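Local atomic coordinates of chemotactic transducer PctC (Pseudomonas aeruginosa, PDB entry 5LTV), a protein that probably acts as a chemoreceptor that senses gamma-aminobutyrate (GABA) through its extracytoplasmic ligand-binding domain to guide bacterial chemotaxis. Residues A[55-60]-A[149-154]; A[93-98]-A[166-171]; A[102-107]-A[114-119]; A[119-124]-A[137-142]. All blocks are in the same frame, centred on the assembly; numbering follows the deposited sequence.

Interaction 1: A[55-60]-A[149-154]; sequences GRMHLV and LAMSLP. With SO4 (sulfate ion), chain J.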
# COMPACT_ATOMS: atom_id res chain seq x y z
N GLY A 55 -1.62 3.74 -10.32
CA GLY A 55 -1.43 5.18 -10.43
C GLY A 55 -0.60 5.72 -9.28
O GLY A 55 0.33 6.51 -9.48
N ARG A 56 -0.90 5.26 -8.06
CA ARG A 56 -0.08 5.67 -6.92
C ARG A 56 1.36 5.17 -7.07
O ARG A 56 2.32 5.91 -6.81
CB ARG A 56 -0.74 5.18 -5.62
CG ARG A 56 -1.52 6.29 -4.93
CD ARG A 56 -2.64 6.86 -5.86
NE ARG A 56 -3.48 7.81 -5.15
CZ ARG A 56 -4.67 8.22 -5.56
NH1 ARG A 56 -5.22 7.74 -6.67
NH2 ARG A 56 -5.33 9.08 -4.80
N MET A 57 1.54 3.93 -7.52
CA MET A 57 2.89 3.43 -7.78
C MET A 57 3.65 4.34 -8.73
O MET A 57 4.81 4.68 -8.48
CB MET A 57 2.81 2.00 -8.34
CG MET A 57 2.32 1.00 -7.30
SD MET A 57 2.14 -0.74 -7.80
CE MET A 57 2.25 -0.63 -9.57
N HIS A 58 3.02 4.73 -9.84
CA HIS A 58 3.68 5.55 -10.83
C HIS A 58 4.15 6.86 -10.22
O HIS A 58 5.25 7.34 -10.53
CB HIS A 58 2.74 5.81 -12.01
CG HIS A 58 2.32 4.56 -12.73
ND1 HIS A 58 1.19 4.50 -13.52
CD2 HIS A 58 2.89 3.33 -12.79
CE1 HIS A 58 1.08 3.28 -14.02
NE2 HIS A 58 2.10 2.55 -13.58
N LEU A 59 3.33 7.45 -9.35
CA LEU A 59 3.70 8.72 -8.74
C LEU A 59 4.92 8.54 -7.86
O LEU A 59 5.81 9.40 -7.84
CB LEU A 59 2.52 9.31 -7.95
CG LEU A 59 1.41 9.90 -8.84
CD1 LEU A 59 0.12 10.19 -8.05
CD2 LEU A 59 1.91 11.16 -9.59
N VAL A 60 5.00 7.40 -7.15
CA VAL A 60 6.14 7.14 -6.27
C VAL A 60 7.38 6.86 -7.10
O VAL A 60 8.48 7.38 -6.82
CB VAL A 60 5.79 5.99 -5.30
CG1 VAL A 60 6.98 5.55 -4.51
CG2 VAL A 60 4.67 6.45 -4.34
N LEU A 149 -0.69 1.97 4.49
CA LEU A 149 0.27 1.17 3.77
C LEU A 149 1.09 2.13 2.92
O LEU A 149 0.66 3.25 2.61
CB LEU A 149 -0.40 0.04 2.94
CG LEU A 149 -1.31 0.24 1.73
CD1 LEU A 149 -0.45 0.64 0.59
CD2 LEU A 149 -2.10 -1.01 1.35
N ALA A 150 2.30 1.70 2.57
CA ALA A 150 3.22 2.57 1.85
C ALA A 150 3.69 1.88 0.57
O ALA A 150 3.70 0.66 0.46
CB ALA A 150 4.42 2.94 2.73
N MET A 151 4.09 2.70 -0.38
CA MET A 151 4.85 2.27 -1.54
C MET A 151 6.20 2.95 -1.46
O MET A 151 6.26 4.17 -1.31
CB MET A 151 4.12 2.68 -2.80
CG MET A 151 2.92 1.84 -3.05
SD MET A 151 1.77 2.73 -4.15
CE MET A 151 0.42 1.52 -4.28
N SER A 152 7.28 2.16 -1.54
CA SER A 152 8.62 2.71 -1.27
C SER A 152 9.66 2.10 -2.20
O SER A 152 9.49 0.98 -2.71
CB SER A 152 9.06 2.49 0.21
OG SER A 152 9.13 1.09 0.56
N LEU A 153 10.73 2.85 -2.45
CA LEU A 153 11.79 2.36 -3.31
C LEU A 153 13.07 3.15 -3.05
O LEU A 153 13.01 4.33 -2.71
CB LEU A 153 11.41 2.42 -4.80
CG LEU A 153 10.75 3.58 -5.57
CD1 LEU A 153 10.71 4.92 -4.87
CD2 LEU A 153 11.42 3.70 -6.94
N PRO A 154 14.24 2.52 -3.23
CA PRO A 154 15.51 3.24 -3.07
C PRO A 154 15.64 4.35 -4.08
O PRO A 154 15.10 4.28 -5.18
CB PRO A 154 16.57 2.16 -3.29
CG PRO A 154 15.77 0.82 -3.15
CD PRO A 154 14.44 1.14 -3.73
S SO4 J . -8.62 9.68 -5.95
O1 SO4 J . -9.25 8.59 -5.16
O2 SO4 J . -9.62 10.46 -6.68
O3 SO4 J . -7.71 9.10 -6.95
O4 SO4 J . -7.88 10.60 -5.08

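Interaction 2: A[93-98]-A[166-171]; sequences SVYLGE and AGDMKL. With ABU (gamma-amino-butanoic acid), chain H.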
# COMPACT_ATOMS: atom_id res chain seq x y z
N SER A 93 0.86 11.18 2.79
CA SER A 93 2.11 11.92 2.81
C SER A 93 3.10 11.19 1.92
O SER A 93 2.95 9.98 1.64
CB SER A 93 2.67 12.08 4.22
OG SER A 93 2.86 10.79 4.79
N VAL A 94 4.11 11.95 1.50
CA VAL A 94 5.27 11.46 0.77
C VAL A 94 6.49 11.87 1.57
O VAL A 94 6.45 12.83 2.37
CB VAL A 94 5.35 12.00 -0.68
CG1 VAL A 94 4.20 11.49 -1.49
CG2 VAL A 94 5.36 13.54 -0.69
N TYR A 95 7.59 11.13 1.37
CA TYR A 95 8.73 11.33 2.25
C TYR A 95 9.97 10.63 1.73
O TYR A 95 9.90 9.69 0.94
CB TYR A 95 8.45 10.88 3.69
CG TYR A 95 7.66 9.60 3.90
CD1 TYR A 95 6.26 9.63 3.97
CD2 TYR A 95 8.30 8.37 4.13
CE1 TYR A 95 5.52 8.46 4.21
CE2 TYR A 95 7.57 7.19 4.39
CZ TYR A 95 6.18 7.25 4.43
OH TYR A 95 5.43 6.11 4.68
N LEU A 96 11.11 11.14 2.19
CA LEU A 96 12.43 10.62 1.89
C LEU A 96 13.15 10.39 3.21
O LEU A 96 13.36 11.34 3.97
CB LEU A 96 13.24 11.59 1.02
CG LEU A 96 14.72 11.20 0.78
CD1 LEU A 96 14.85 10.05 -0.22
CD2 LEU A 96 15.49 12.42 0.27
N GLY A 97 13.52 9.14 3.48
CA GLY A 97 14.38 8.82 4.59
C GLY A 97 15.77 8.70 4.00
O GLY A 97 15.98 7.92 3.06
N GLU A 98 16.71 9.50 4.52
CA GLU A 98 18.06 9.58 3.98
C GLU A 98 19.01 8.61 4.68
O GLU A 98 18.95 8.44 5.89
CB GLU A 98 18.60 11.02 4.08
CG GLU A 98 17.93 11.96 3.08
CD GLU A 98 18.46 13.38 3.11
OE1 GLU A 98 17.64 14.32 3.24
OE2 GLU A 98 19.69 13.57 2.95
N ALA A 166 9.10 7.27 -0.37
CA ALA A 166 7.82 6.57 -0.21
C ALA A 166 6.64 7.54 -0.30
O ALA A 166 6.79 8.75 -0.12
CB ALA A 166 7.73 5.84 1.12
N GLY A 167 5.47 6.97 -0.58
CA GLY A 167 4.21 7.60 -0.21
C GLY A 167 3.31 6.62 0.50
O GLY A 167 3.30 5.43 0.19
N ASP A 168 2.54 7.11 1.47
CA ASP A 168 1.61 6.21 2.11
C ASP A 168 0.17 6.71 1.94
O ASP A 168 -0.08 7.87 1.60
CB ASP A 168 1.96 5.99 3.58
CG ASP A 168 2.06 7.30 4.37
OD1 ASP A 168 1.26 8.23 4.11
OD2 ASP A 168 2.95 7.39 5.25
N MET A 169 -0.78 5.79 2.18
CA MET A 169 -2.19 6.08 2.08
C MET A 169 -2.97 5.37 3.18
O MET A 169 -2.63 4.25 3.58
CB MET A 169 -2.70 5.67 0.69
CG MET A 169 -2.28 4.34 0.27
SD MET A 169 -1.69 4.36 -1.43
CE MET A 169 0.08 4.17 -1.18
N LYS A 170 -4.00 6.04 3.69
CA LYS A 170 -4.87 5.47 4.71
C LYS A 170 -5.63 4.26 4.18
O LYS A 170 -6.09 4.24 3.03
CB LYS A 170 -5.86 6.52 5.21
CG LYS A 170 -5.22 7.64 6.00
CD LYS A 170 -6.14 8.85 6.14
CE LYS A 170 -7.52 8.43 6.56
NZ LYS A 170 -8.49 9.56 6.44
N LEU A 171 -5.76 3.24 5.04
CA LEU A 171 -6.50 2.05 4.67
C LEU A 171 -7.97 2.35 4.37
O LEU A 171 -8.56 1.70 3.51
CB LEU A 171 -6.42 1.00 5.78
CG LEU A 171 -5.10 0.34 6.13
CD1 LEU A 171 -5.45 -0.97 6.84
CD2 LEU A 171 -4.20 0.10 4.90
N ABU H . 3.94 9.16 7.18
CD ABU H . 4.23 8.03 8.11
CB ABU H . 5.68 7.95 8.51
CG ABU H . 6.30 6.58 8.29
C ABU H . 6.48 5.62 9.45
O ABU H . 5.46 5.18 10.04
OXT ABU H . 7.66 5.24 9.71

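Interaction 3: A[102-107]-A[114-119]; sequences GTFTMR and EGYDPR. With ABU (gamma-amino-butanoic acid), chain H; SO4 (sulfate ion), chain K.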
# COMPACT_ATOMS: atom_id res chain seq x y z
N GLY A 102 19.76 9.53 8.68
CA GLY A 102 18.37 9.37 9.06
C GLY A 102 17.48 10.58 8.89
O GLY A 102 16.33 10.54 9.33
N THR A 103 17.99 11.66 8.31
CA THR A 103 17.19 12.85 8.03
C THR A 103 15.91 12.46 7.31
O THR A 103 15.94 11.69 6.34
CB THR A 103 18.01 13.81 7.16
OG1 THR A 103 19.25 14.16 7.83
CG2 THR A 103 17.18 15.06 6.78
N PHE A 104 14.78 12.94 7.80
CA PHE A 104 13.48 12.50 7.36
C PHE A 104 12.72 13.75 6.90
O PHE A 104 12.43 14.64 7.72
CB PHE A 104 12.75 11.78 8.49
CG PHE A 104 11.38 11.26 8.10
CD1 PHE A 104 11.25 10.19 7.23
CD2 PHE A 104 10.23 11.85 8.62
CE1 PHE A 104 10.00 9.71 6.88
CE2 PHE A 104 8.98 11.40 8.27
CZ PHE A 104 8.86 10.31 7.39
N THR A 105 12.40 13.82 5.61
CA THR A 105 11.64 14.94 5.06
C THR A 105 10.30 14.42 4.57
O THR A 105 10.24 13.61 3.65
CB THR A 105 12.36 15.63 3.92
OG1 THR A 105 13.69 15.91 4.32
CG2 THR A 105 11.68 16.94 3.56
N MET A 106 9.22 14.90 5.17
CA MET A 106 7.88 14.46 4.89
C MET A 106 7.00 15.65 4.51
O MET A 106 7.05 16.69 5.19
CB MET A 106 7.29 13.82 6.11
CG MET A 106 5.81 13.52 5.95
SD MET A 106 5.20 12.33 7.25
CE MET A 106 4.85 13.45 8.53
N ARG A 107 6.18 15.49 3.46
CA ARG A 107 5.21 16.53 3.06
C ARG A 107 3.89 15.83 2.75
O ARG A 107 3.92 14.75 2.19
CB ARG A 107 5.69 17.43 1.87
CG ARG A 107 6.98 18.21 2.22
CD ARG A 107 6.69 19.44 3.15
NE ARG A 107 7.84 20.30 3.42
CZ ARG A 107 8.83 20.02 4.31
NH1 ARG A 107 8.92 18.89 5.03
NH2 ARG A 107 9.77 20.91 4.46
N GLU A 114 9.93 11.53 19.17
CA GLU A 114 11.29 11.79 19.59
C GLU A 114 12.17 10.58 19.23
O GLU A 114 11.80 9.43 19.49
CB GLU A 114 11.32 12.08 21.10
CG GLU A 114 12.69 11.95 21.79
CD GLU A 114 13.57 13.14 21.61
OE1 GLU A 114 14.34 13.20 20.62
OE2 GLU A 114 13.55 14.04 22.48
N GLY A 115 13.31 10.87 18.61
CA GLY A 115 14.25 9.84 18.21
C GLY A 115 13.84 9.02 17.00
O GLY A 115 14.48 7.99 16.73
N TYR A 116 12.78 9.42 16.29
CA TYR A 116 12.38 8.72 15.07
C TYR A 116 13.55 8.63 14.08
O TYR A 116 14.20 9.63 13.76
CB TYR A 116 11.19 9.43 14.42
CG TYR A 116 10.77 8.75 13.13
CD1 TYR A 116 10.00 7.59 13.16
CD2 TYR A 116 11.17 9.26 11.88
CE1 TYR A 116 9.59 6.97 11.98
CE2 TYR A 116 10.77 8.64 10.68
CZ TYR A 116 9.99 7.51 10.75
OH TYR A 116 9.63 6.89 9.59
N ASP A 117 13.81 7.43 13.57
CA ASP A 117 14.87 7.21 12.60
C ASP A 117 14.25 6.36 11.50
O ASP A 117 13.96 5.17 11.74
CB ASP A 117 16.09 6.55 13.25
CG ASP A 117 17.21 6.23 12.25
OD1 ASP A 117 17.02 6.40 11.03
OD2 ASP A 117 18.28 5.78 12.69
N PRO A 118 14.00 6.91 10.31
CA PRO A 118 13.28 6.13 9.29
C PRO A 118 14.04 4.90 8.88
O PRO A 118 13.42 3.95 8.37
CB PRO A 118 13.12 7.11 8.12
CG PRO A 118 14.34 8.07 8.28
CD PRO A 118 14.48 8.21 9.79
N ARG A 119 15.36 4.89 9.06
CA ARG A 119 16.14 3.73 8.64
C ARG A 119 15.79 2.49 9.44
O ARG A 119 16.03 1.37 8.97
CB ARG A 119 17.64 4.03 8.72
CG ARG A 119 18.03 5.26 7.85
CD ARG A 119 19.43 5.70 8.13
NE ARG A 119 19.53 6.13 9.52
CZ ARG A 119 20.63 6.60 10.08
NH1 ARG A 119 21.77 6.70 9.36
NH2 ARG A 119 20.60 6.95 11.36
N ABU H . 3.94 9.16 7.18
CD ABU H . 4.23 8.03 8.11
CB ABU H . 5.68 7.95 8.51
CG ABU H . 6.30 6.58 8.29
C ABU H . 6.48 5.62 9.45
O ABU H . 5.46 5.18 10.04
OXT ABU H . 7.66 5.24 9.71
S SO4 K . 24.25 7.37 12.04
O1 SO4 K . 23.74 6.39 13.00
O2 SO4 K . 24.35 6.76 10.72
O3 SO4 K . 23.34 8.52 11.95
O4 SO4 K . 25.56 7.82 12.49

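Interaction 4: A[119-124]-A[137-142]; sequences RTRAWY and EPFVDA. With ABU (gamma-amino-butanoic acid), chain H; SO4 (sulfate ion), chain I; SO4 (sulfate ion), chain K.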
# COMPACT_ATOMS: atom_id res chain seq x y z
N ARG A 119 15.36 4.89 9.06
CA ARG A 119 16.14 3.73 8.64
C ARG A 119 15.79 2.49 9.44
O ARG A 119 16.03 1.37 8.97
CB ARG A 119 17.64 4.03 8.72
CG ARG A 119 18.03 5.26 7.85
CD ARG A 119 19.43 5.70 8.13
NE ARG A 119 19.53 6.13 9.52
CZ ARG A 119 20.63 6.60 10.08
NH1 ARG A 119 21.77 6.70 9.36
NH2 ARG A 119 20.60 6.95 11.36
N THR A 120 15.16 2.64 10.61
CA THR A 120 14.80 1.45 11.39
C THR A 120 13.46 0.86 11.00
O THR A 120 13.01 -0.09 11.64
CB THR A 120 14.77 1.75 12.90
OG1 THR A 120 13.75 2.71 13.20
CG2 THR A 120 16.15 2.25 13.45
N ARG A 121 12.78 1.40 9.99
CA ARG A 121 11.40 1.04 9.75
C ARG A 121 11.28 0.10 8.55
O ARG A 121 12.07 0.17 7.60
CB ARG A 121 10.54 2.29 9.55
CG ARG A 121 10.57 3.29 10.79
CD ARG A 121 9.50 2.97 11.83
NE ARG A 121 8.14 3.21 11.31
CZ ARG A 121 7.04 2.55 11.71
NH1 ARG A 121 7.15 1.60 12.62
NH2 ARG A 121 5.86 2.82 11.18
N ALA A 122 10.25 -0.77 8.61
CA ALA A 122 10.09 -1.81 7.59
C ALA A 122 9.93 -1.26 6.19
O ALA A 122 10.36 -1.91 5.22
CB ALA A 122 8.89 -2.71 7.93
N TRP A 123 9.29 -0.09 6.02
CA TRP A 123 9.12 0.41 4.66
C TRP A 123 10.45 0.85 4.09
O TRP A 123 10.64 0.86 2.87
CB TRP A 123 8.12 1.57 4.62
CG TRP A 123 8.52 2.78 5.47
CD1 TRP A 123 8.06 3.07 6.71
CD2 TRP A 123 9.43 3.85 5.12
NE1 TRP A 123 8.61 4.26 7.16
CE2 TRP A 123 9.46 4.75 6.21
CE3 TRP A 123 10.21 4.13 3.98
CZ2 TRP A 123 10.24 5.91 6.21
CZ3 TRP A 123 10.97 5.29 3.97
CH2 TRP A 123 10.99 6.17 5.09
N TYR A 124 11.39 1.19 4.97
CA TYR A 124 12.73 1.57 4.56
C TYR A 124 13.58 0.32 4.27
O TYR A 124 14.04 0.10 3.14
CB TYR A 124 13.35 2.45 5.65
CG TYR A 124 14.70 3.00 5.27
CD1 TYR A 124 14.82 4.31 4.83
CD2 TYR A 124 15.87 2.22 5.36
CE1 TYR A 124 16.10 4.81 4.42
CE2 TYR A 124 17.09 2.71 5.00
CZ TYR A 124 17.23 3.99 4.53
OH TYR A 124 18.47 4.48 4.16
N GLU A 137 2.40 -4.40 3.43
CA GLU A 137 1.16 -4.70 4.12
C GLU A 137 0.84 -3.55 5.09
O GLU A 137 1.69 -2.69 5.36
CB GLU A 137 1.28 -6.05 4.84
CG GLU A 137 1.34 -7.25 3.86
CD GLU A 137 1.45 -8.64 4.54
OE1 GLU A 137 1.78 -8.71 5.74
OE2 GLU A 137 1.21 -9.66 3.85
N PRO A 138 -0.39 -3.48 5.59
CA PRO A 138 -0.73 -2.38 6.52
C PRO A 138 0.20 -2.36 7.73
O PRO A 138 0.69 -3.39 8.21
CB PRO A 138 -2.18 -2.69 6.93
CG PRO A 138 -2.75 -3.43 5.68
CD PRO A 138 -1.57 -4.29 5.22
N PHE A 139 0.51 -1.15 8.18
CA PHE A 139 1.16 -0.95 9.45
C PHE A 139 0.56 0.32 10.04
O PHE A 139 -0.39 0.90 9.48
CB PHE A 139 2.70 -0.91 9.31
CG PHE A 139 3.22 0.18 8.41
CD1 PHE A 139 3.27 -0.00 7.01
CD2 PHE A 139 3.68 1.38 8.96
CE1 PHE A 139 3.75 1.00 6.18
CE2 PHE A 139 4.20 2.37 8.15
CZ PHE A 139 4.24 2.19 6.75
N VAL A 140 1.08 0.72 11.19
CA VAL A 140 0.59 1.86 11.96
C VAL A 140 1.53 3.03 11.73
O VAL A 140 2.72 2.95 12.08
CB VAL A 140 0.50 1.54 13.46
CG1 VAL A 140 0.10 2.81 14.26
CG2 VAL A 140 -0.48 0.41 13.74
N ASP A 141 1.01 4.13 11.19
CA ASP A 141 1.80 5.36 11.02
C ASP A 141 2.43 5.80 12.34
O ASP A 141 1.73 5.95 13.34
CB ASP A 141 0.89 6.44 10.46
CG ASP A 141 1.61 7.72 10.11
OD1 ASP A 141 2.35 8.29 10.93
OD2 ASP A 141 1.36 8.19 8.98
N ALA A 142 3.75 6.03 12.34
CA ALA A 142 4.45 6.37 13.58
C ALA A 142 4.08 7.74 14.10
O ALA A 142 4.32 8.02 15.28
CB ALA A 142 5.96 6.30 13.39
N ABU H . 3.94 9.16 7.18
CD ABU H . 4.23 8.03 8.11
CB ABU H . 5.68 7.95 8.51
CG ABU H . 6.30 6.58 8.29
C ABU H . 6.48 5.62 9.45
O ABU H . 5.46 5.18 10.04
OXT ABU H . 7.66 5.24 9.71
S SO4 I . 4.07 -0.84 13.23
O1 SO4 I . 2.69 -1.08 12.84
O2 SO4 I . 4.78 -2.12 13.31
O3 SO4 I . 4.08 -0.11 14.50
O4 SO4 I . 4.72 -0.00 12.24
S SO4 K . 24.25 7.37 12.04
O1 SO4 K . 23.74 6.39 13.00
O2 SO4 K . 24.35 6.76 10.72
O3 SO4 K . 23.34 8.52 11.95
O4 SO4 K . 25.56 7.82 12.49

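Interaction 1: A[55-60]-A[149-154]
M151 rises from strand 149-154 to meet R56, M57 and V60 on the sheet-facing side of helix 55-60, in a buried contact whose two short axes approach to 8.6 Å and lie 36° from parallel. Apolar packing joins the segments, and M151 carries most of it. Its chain runs straight out beyond CG, which places the sulfur against the helix backbone and the methyl among the side-chain roots of R56 and M57. The methyl CE lies 3.6 Å from CG of M57, and the two methionines cross at about a right angle. SD of M151 packs against the backbone N of M57 at 3.6 Å and against CB of R56 at 3.8 Å. M57 extends through chi2 (179°) and leads its own sulfur away from the strand, toward L133 and P247. Further along the helix, V60 spreads its two methyls over the strand. CG1 sits 3.6 Å from the carbonyl O of M151 and 3.8 Å from CD1 of L153, while CG2 faces CB of M151.

The polar bonds lie to one side of this packing. R56 gives the strand only its CB; a bend at chi2 (59°) leads the guanidinium outward to a sulfate ion, probably from the crystallisation liquor. NH1 of R56 donates to sulfate O3 at 2.9 Å, and NH2 donates to O4 at 3.0 Å. NE bonds to the carbonyl of N90, and W52 makes a cation-pi contact with the same group.

Such packing of a long N-terminal helix along a five-stranded antiparallel sheet of order 2-1-5-4-3 is characteristic of the Cache fold.

Interaction 2: A[93-98]-A[166-171]
S93 and D168 begin an antiparallel pairing of strands 93-98 and 166-170, two neighbours in the 2-1-5-4-3 sheet of a Cache module, on the face that binds GABA. The carbonyl O of S93 receives the backbone N of D168 at 2.9 Å in a nearly straight bond (160° at the hydrogen). The S93 hydroxyl stands on the same sheet face as the D168 side chain and donates to OD1 of D168 at 3.1 Å, approaching its syn side but 28° out of the carboxylate plane. A weak bond from the backbone N of S93 reaches OD1 as well, so one oxygen of the buried carboxylate is steadied by the strand start.

V94 and G167 form the non-hydrogen-bonded pair. Their CA atoms are only 4.1 Å apart, and CG1 of V94 lies over the bare backbone of G167. The valine faces helices 34-68 and 75-82, opposite to the ligand.

Y95 completes the register with two backbone bonds to A166, one in each direction. Its ring folds back over the neighbouring strand because CG stands between the backbone N and the carbonyl carbon (chi1 40°). CE2 then touches the A166 methyl at 3.5 Å, while the A166 carbonyl O and the ligand atom CB lie over opposite ring faces. At the far end the Y95 hydroxyl donates to OD2 of D168 at 2.8 Å, on its anti side but well out of the carboxylate plane. That same OD2 accepts from the amino group of GABA, whose positive charge the aspartate probably balances: ligand N to D168 OD2 is 2.8 Å.

Interaction 3: A[102-107]-A[114-119]
Y116 turns its edge onto the face of F104, joining the loop that leads to helix 122-130 to edge strand 104-107 of the ligand-binding Cache sheet. In this T-shaped pair the ring centroids are 5.0 Å apart and the planes stand at 67°. CE2 of Y116 is the touching atom, 3.6 Å above the middle of the phenylalanine ring. The tyrosine reaches inward with CG anti to its backbone N (chi1 179°), and its hydroxyl donates to the GABA carboxylate oxygen OXT at 2.6 Å. The face of F104 thus packs on the edge of a residue that binds the ligand directly.

D117 points its CB away from the strand, and its carboxylate organises the local chain. OD1 accepts the backbone N of R119 at 3.0 Å, an Asx turn, and also takes NE of R119; NH2 of R119 bridges to OD2, so the arginine grips the carboxylate side-on with two nitrogens.

P118 packs against both F104 and G102, which precedes the strand. Its CB meets CD1 of F104 at 3.7 Å, and its CD presses on the carbonyl O of G102 at 3.0 Å. W123 packs against this proline from helix 122-130.

R119, its guanidinium oriented by D117 and, in the crystal, by a sulfate ion probably from the crystallisation liquor, lies with one face against the backbone of G102. The N of G102 lies 3.3 Å above the guanidinium plane, over its centre.

Interaction 4: A[119-124]-A[137-142]
The carboxylate end of the GABA pocket is closed where R121 and W123 meet F139, V140 and A142. Bends at chi2 and chi3 (-89° and -67°) curl R121 round so that it holds the ligand side-on with two nitrogens. NE donates to OXT at 2.6 Å, and NH2 donates to the other oxygen, O, at 2.7 Å. From the far segment the backbone N of A142 also reaches O, at 3.0 Å. W123 adds a nearly straight bond from NE1 to OXT, 2.9 Å long. This carboxylate end of the pocket lies between the start of helix 122-130, for which R121 is the N-cap residue, and the end of outer strand 134-140 of the Cache sheet.

Direct contact between the segments is looser. NH2 of R121 makes a weak bond to the carbonyl O of V140 and lies 3.4 Å from CD2 of F139, while the A142 methyl rests over one face of the guanidinium. CD1 of W123 touches CZ of F139 at 3.9 Å; their planes are 22° apart but slid, with little overlap. At another part of the guanidinium edge a sulfate ion, probably from the crystallisation liquor, bonds to both segments: NH1 of R121 donates to its O4, and the backbone N of V140 donates to its O1.

Interactions 1 and 2 are buried and share one sheet, where strands 147-157 and 160-170 run side by side; 1 packs apolar chains on its helix-covered face, whereas 2 combines backbone pairing with polar groups on the ligand face. Interactions 3 and 4 lie nearer the surface, follow each other in the chain and share R119. W123 from interaction 4 packs against Y95, F104, Y116 and P118, tying together the three contacts that touch GABA. Their chemistry divides the ligand: interaction 2 receives its amino group with a carboxylate, while interactions 3 and 4 bind its carboxylate with a phenol, an arginine, an indole and a backbone amide.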